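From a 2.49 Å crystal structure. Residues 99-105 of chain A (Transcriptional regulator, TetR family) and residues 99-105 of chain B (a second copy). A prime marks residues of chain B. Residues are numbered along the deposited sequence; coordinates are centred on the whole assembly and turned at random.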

# COMPACT_ATOMS: atom_id res chain seq x y z
N HIS A 99 1.08 -8.02 6.28
CA HIS A 99 0.57 -6.87 5.49
C HIS A 99 -0.50 -7.23 4.46
O HIS A 99 -1.30 -6.37 4.08
CB HIS A 99 1.71 -6.09 4.87
CG HIS A 99 2.69 -5.61 5.88
ND1 HIS A 99 3.71 -6.40 6.36
CD2 HIS A 99 2.75 -4.44 6.57
CE1 HIS A 99 4.39 -5.73 7.27
NE2 HIS A 99 3.83 -4.53 7.42
N ARG A 100 -0.54 -8.50 4.08
CA ARG A 100 -1.48 -9.01 3.11
C ARG A 100 -2.91 -9.05 3.66
O ARG A 100 -3.84 -8.66 2.95
CB ARG A 100 -1.02 -10.38 2.66
CG ARG A 100 -1.88 -11.06 1.61
CD ARG A 100 -1.05 -12.15 0.95
NE ARG A 100 -0.70 -13.21 1.86
CZ ARG A 100 0.34 -14.05 1.75
NH1 ARG A 100 1.25 -13.95 0.80
NH2 ARG A 100 0.48 -15.00 2.66
N ASP A 101 -3.06 -9.49 4.91
CA ASP A 101 -4.35 -9.58 5.57
C ASP A 101 -4.45 -8.57 6.70
O ASP A 101 -5.29 -8.71 7.61
CB ASP A 101 -4.60 -11.04 6.04
CG ASP A 101 -5.18 -11.92 4.94
OD1 ASP A 101 -6.07 -11.45 4.19
OD2 ASP A 101 -4.83 -13.12 4.88
N LEU A 102 -3.72 -7.47 6.56
CA LEU A 102 -3.57 -6.52 7.67
C LEU A 102 -4.88 -6.12 8.31
O LEU A 102 -5.07 -6.31 9.50
CB LEU A 102 -2.79 -5.26 7.23
CG LEU A 102 -2.38 -4.23 8.29
CD1 LEU A 102 -1.62 -4.92 9.39
CD2 LEU A 102 -1.58 -3.03 7.68
N GLU A 103 -5.82 -5.67 7.49
CA GLU A 103 -7.04 -5.09 8.00
C GLU A 103 -7.93 -6.09 8.73
O GLU A 103 -8.56 -5.72 9.74
CB GLU A 103 -7.71 -4.33 6.87
CG GLU A 103 -8.96 -3.55 7.27
CD GLU A 103 -9.43 -2.60 6.20
OE1 GLU A 103 -8.67 -2.32 5.23
OE2 GLU A 103 -10.59 -2.14 6.34
N TYR A 104 -7.94 -7.35 8.31
CA TYR A 104 -8.71 -8.36 9.07
C TYR A 104 -8.02 -8.70 10.39
O TYR A 104 -8.67 -8.97 11.40
CB TYR A 104 -8.90 -9.63 8.25
CG TYR A 104 -9.75 -9.43 7.04
CD1 TYR A 104 -11.14 -9.49 7.12
CD2 TYR A 104 -9.17 -9.12 5.80
CE1 TYR A 104 -11.94 -9.28 5.98
CE2 TYR A 104 -9.97 -8.91 4.67
CZ TYR A 104 -11.35 -9.00 4.76
OH TYR A 104 -12.14 -8.83 3.67
N LEU A 105 -6.69 -8.70 10.38
CA LEU A 105 -5.91 -9.01 11.58
C LEU A 105 -6.10 -7.91 12.66
O LEU A 105 -6.40 -8.23 13.81
CB LEU A 105 -4.46 -9.29 11.20
CG LEU A 105 -4.30 -10.57 10.34
CD1 LEU A 105 -2.87 -10.74 9.85
CD2 LEU A 105 -4.74 -11.83 11.09
N HIS B 99 -9.20 -3.38 -3.00
CA HIS B 99 -7.78 -3.25 -2.59
C HIS B 99 -7.45 -3.93 -1.26
O HIS B 99 -6.29 -4.28 -1.01
CB HIS B 99 -7.33 -1.80 -2.60
CG HIS B 99 -7.51 -1.17 -3.94
ND1 HIS B 99 -8.72 -0.62 -4.34
CD2 HIS B 99 -6.67 -1.05 -4.99
CE1 HIS B 99 -8.59 -0.18 -5.58
NE2 HIS B 99 -7.36 -0.42 -6.00
N ARG B 100 -8.47 -4.15 -0.45
CA ARG B 100 -8.34 -4.78 0.86
C ARG B 100 -7.99 -6.26 0.74
O ARG B 100 -7.13 -6.75 1.47
CB ARG B 100 -9.62 -4.56 1.63
CG ARG B 100 -9.65 -5.12 3.04
CD ARG B 100 -10.75 -4.42 3.81
NE ARG B 100 -12.06 -4.71 3.29
CZ ARG B 100 -13.16 -3.96 3.43
NH1 ARG B 100 -13.16 -2.77 4.00
NH2 ARG B 100 -14.29 -4.40 2.92
N ASP B 101 -8.66 -6.97 -0.18
CA ASP B 101 -8.44 -8.39 -0.40
C ASP B 101 -7.79 -8.62 -1.76
O ASP B 101 -7.85 -9.74 -2.31
CB ASP B 101 -9.78 -9.15 -0.24
CG ASP B 101 -10.08 -9.50 1.22
OD1 ASP B 101 -9.14 -9.91 1.94
OD2 ASP B 101 -11.27 -9.48 1.61
N LEU B 102 -7.03 -7.63 -2.22
CA LEU B 102 -6.53 -7.65 -3.60
C LEU B 102 -5.86 -8.96 -3.98
O LEU B 102 -6.26 -9.60 -4.93
CB LEU B 102 -5.57 -6.47 -3.85
CG LEU B 102 -5.06 -6.22 -5.29
CD1 LEU B 102 -6.24 -6.11 -6.22
CD2 LEU B 102 -4.13 -4.97 -5.38
N GLU B 103 -4.90 -9.38 -3.17
CA GLU B 103 -4.07 -10.52 -3.51
C GLU B 103 -4.83 -11.83 -3.59
O GLU B 103 -4.53 -12.67 -4.46
CB GLU B 103 -2.85 -10.51 -2.61
CG GLU B 103 -1.81 -11.57 -2.92
CD GLU B 103 -0.51 -11.36 -2.18
OE1 GLU B 103 -0.29 -10.25 -1.61
OE2 GLU B 103 0.28 -12.33 -2.18
N TYR B 104 -5.84 -12.02 -2.75
CA TYR B 104 -6.67 -13.24 -2.86
C TYR B 104 -7.57 -13.18 -4.10
O TYR B 104 -7.84 -14.20 -4.74
CB TYR B 104 -7.53 -13.45 -1.62
CG TYR B 104 -6.73 -13.71 -0.39
CD1 TYR B 104 -6.30 -15.01 -0.08
CD2 TYR B 104 -6.35 -12.67 0.46
CE1 TYR B 104 -5.53 -15.26 1.07
CE2 TYR B 104 -5.58 -12.91 1.60
CZ TYR B 104 -5.18 -14.21 1.91
OH TYR B 104 -4.46 -14.48 3.03
N LEU B 105 -8.04 -11.99 -4.43
CA LEU B 105 -8.92 -11.80 -5.60
C LEU B 105 -8.14 -12.09 -6.91
O LEU B 105 -8.61 -12.85 -7.75
CB LEU B 105 -9.59 -10.44 -5.53
CG LEU B 105 -10.57 -10.32 -4.33
CD1 LEU B 105 -11.12 -8.90 -4.20
CD2 LEU B 105 -11.74 -11.31 -4.44

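The two stretches meet across an exact two-fold axis, so every contact away from the axis occurs twice. The CA atoms of Asp101 and Asp101′ lie 7.3 Å apart, and the CA atoms of Arg100 and Glu103′ are separated by the same 7.3 Å. Between residues 100 and 103 this register runs the chains in opposite senses and pairs a residue from one end of the break in the helix with one from the other. Together the stretches bury 464 Å², counting both sides.

The hydrogen bonds across the contact join tyrosine to aspartate. Tyr104′ OH donates to Asp101 OD2 at 2.3 Å, and Tyr104 OH donates to Asp101′ OD2 at 2.3 Å; so short a separation is unusual and, at 2.49 Å resolution, its exact value deserves caution. In both residues the CA-to-CB bond points sideways, yet the end of the side chain comes nearer the partner. Tyr104, with chi1 at m (-65°), has the length to carry its hydroxyl across, while the short carboxylate of Asp101, also m (-84°), supplies the acceptor from a buried position.

The charged pairs interleave with these residues in sequence: Arg100 precedes Asp101, and Glu103 precedes Tyr104. Arg100 NH1 stands 3.5 Å from Glu103′ OE2, and Glu103 OE2 stands 3.5 Å from Arg100′ NH1, giving two salt bridges. The glutamate oxygen sits at the guanidinium edge, near its plane, where the N-H groups point. CA-to-CB points toward the partner stretch in both residues, and t rotamers at chi1 and chi2 extend both chains; a p turn at chi3 of Arg100 then bends its end.

Packing accompanies the polar bonds. Arg100 CD approaches Glu103′ CD to 3.3 Å, and Arg100 CG lies 4.1 Å from Tyr104′ CE2, oblique to the ring. The arginine therefore contributes aliphatic surface as well as charge, consistent with the 84 Å² of Arg100 covered by the other stretch, the largest share of any residue here.

Near the axis the contact is less favourable. Asp101 OD1 and Asp101′ OD1 are 4.1 Å apart, a close approach of like charges, although each carboxylate also accepts a tyrosine hydrogen bond through OD2.

The backbone helps place these groups. Asp101 leaves helical phi/psi (-112°/28°) and occupies the N-cap position of the next helix without a side-chain capping bond, so its carboxylate is not tied up there. Its carbonyl O accepts from Leu105 N at 3.1 Å and, weakly, from Tyr104 N at 3.1 Å. Leu102 and Leu105 make no contact with the other stretch.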